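Local coordinates for protein Serpin48 (Tenebrio molitor, PDB 3OZQ) that probably inhibits a serine protease of the insect immune response, as a highly specific member of the serpin family, at residues A[247-250]-A[251-254]. Residues are numbered along the deposited sequence; the frame is centred on the assembly and turned at random.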
loop_
_atom_site.group_PDB
_atom_site.type_symbol
_atom_site.label_atom_id
_atom_site.label_comp_id
_atom_site.label_asym_id
_atom_site.label_seq_id
_atom_site.Cartn_x
_atom_site.Cartn_y
_atom_site.Cartn_z
ATOM N N GLU A 247 10.134 12.264 -8.936
ATOM C CA GLU A 247 9.573 11.045 -9.497
ATOM C C GLU A 247 10.453 10.496 -10.609
ATOM O O GLU A 247 10.433 9.304 -10.899
ATOM C CB GLU A 247 8.149 11.295 -9.980
ATOM C CG GLU A 247 7.230 11.695 -8.843
ATOM C CD GLU A 247 5.809 11.964 -9.283
ATOM O OE1 GLU A 247 5.598 12.431 -10.423
ATOM O OE2 GLU A 247 4.894 11.706 -8.471
ATOM N N SER A 248 11.242 11.368 -11.220
ATOM C CA SER A 248 12.222 10.917 -12.192
ATOM C C SER A 248 13.353 10.239 -11.439
ATOM O O SER A 248 14.087 9.420 -12.006
ATOM C CB SER A 248 12.737 12.084 -13.030
ATOM O OG SER A 248 11.703 12.606 -13.851
ATOM N N LYS A 249 13.468 10.564 -10.154
ATOM C CA LYS A 249 14.434 9.918 -9.264
ATOM C C LYS A 249 13.736 9.166 -8.124
ATOM O O LYS A 249 14.218 9.152 -6.985
ATOM C CB LYS A 249 15.400 10.956 -8.683
ATOM C CG LYS A 249 16.062 11.830 -9.733
ATOM C CD LYS A 249 16.623 13.110 -9.136
ATOM C CE LYS A 249 16.889 14.132 -10.237
ATOM N NZ LYS A 249 15.675 14.338 -11.087
ATOM N N ILE A 250 12.615 8.520 -8.447
ATOM C CA ILE A 250 11.748 7.906 -7.442
ATOM C C ILE A 250 12.462 6.926 -6.515
ATOM O O ILE A 250 12.097 6.766 -5.347
ATOM C CB ILE A 250 10.556 7.187 -8.101
ATOM C CG1 ILE A 250 9.488 6.893 -7.050
ATOM C CG2 ILE A 250 11.017 5.920 -8.818
ATOM C CD1 ILE A 250 9.025 8.134 -6.305
ATOM N N LYS A 251 13.482 6.268 -7.046
ATOM C CA LYS A 251 14.254 5.294 -6.289
ATOM C C LYS A 251 14.912 5.959 -5.078
ATOM O O LYS A 251 14.815 5.479 -3.945
ATOM C CB LYS A 251 15.331 4.676 -7.187
ATOM C CG LYS A 251 14.865 4.308 -8.607
ATOM C CD LYS A 251 14.414 5.529 -9.438
ATOM C CE LYS A 251 15.566 6.454 -9.797
ATOM N NZ LYS A 251 16.102 7.195 -8.614
ATOM N N ARG A 252 15.582 7.075 -5.326
ATOM C CA ARG A 252 16.278 7.792 -4.264
ATOM C C ARG A 252 15.311 8.254 -3.173
ATOM O O ARG A 252 15.645 8.244 -1.991
ATOM C CB ARG A 252 17.049 8.985 -4.831
ATOM C CG ARG A 252 18.400 8.632 -5.440
ATOM C CD ARG A 252 18.261 7.631 -6.577
ATOM N NE ARG A 252 19.528 7.408 -7.271
ATOM C CZ ARG A 252 19.889 8.032 -8.390
ATOM N NH1 ARG A 252 19.074 8.919 -8.949
ATOM N NH2 ARG A 252 21.062 7.768 -8.951
ATOM N N SER A 253 14.103 8.632 -3.571
ATOM C CA SER A 253 13.145 9.197 -2.625
ATOM C C SER A 253 12.685 8.215 -1.541
ATOM O O SER A 253 12.254 8.632 -0.469
ATOM C CB SER A 253 11.941 9.778 -3.371
ATOM O OG SER A 253 12.367 10.661 -4.394
ATOM N N PHE A 254 12.767 6.918 -1.811
ATOM C CA PHE A 254 12.299 5.927 -0.838
ATOM C C PHE A 254 13.435 5.301 -0.040
ATOM O O PHE A 254 13.212 4.696 1.012
ATOM C CB PHE A 254 11.464 4.844 -1.524
ATOM C CG PHE A 254 10.094 5.305 -1.913
ATOM C CD1 PHE A 254 9.808 5.653 -3.218
ATOM C CD2 PHE A 254 9.096 5.410 -0.965
ATOM C CE1 PHE A 254 8.547 6.088 -3.572
ATOM C CE2 PHE A 254 7.834 5.855 -1.313
ATOM C CZ PHE A 254 7.560 6.186 -2.620
#
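Ile-250 meets Phe-254 one turn further along the chain, its CD1 lying 3.4 Å from ring atom CE1. CG1 approaches the same ring at its edge, in plane, and the Ile-250 carbonyl O sits near that plane as well, 3.3 Å from Phe-254 CD1. With CG1 anti to the backbone N (chi1 -165°), the longer branch of Ile-250 is carried to the ring, while CG2 is left for Lys-251, whose CD presses on it at a tight 3.5 Å. Lys-251 curls back on itself, bent at chi2, chi3 and chi4, and brings NZ over the backbone of Lys-249, 3.1 Å from its C atom and 3.8 Å from its CB. Shortened to an alanine, Lys-251 would lose the chain that lies on Ile-250 CG2, and the Lys-249 carbonyl would probably be left without its nearby ammonium group. The Lys-249 side chain heads elsewhere, its NZ bonded to Ser-245 O. The Lys-249 carbonyl O accepts two weak hydrogen bonds, from Arg-252 N (3.0 Å) and Ser-253 N (3.5 Å), and the latter also bonds weakly to Ile-250 O. Phe-254 also meets the ring of Tyr-359. The arrangement is a kinked join at Lys-249 between two short helices, 243-248 and 250-254, which link strands 231-237 and 260-278 of the serpin fold and lay the i to i+4 pair Ile-250/Phe-254 against helix 10-29 and strand 356-362.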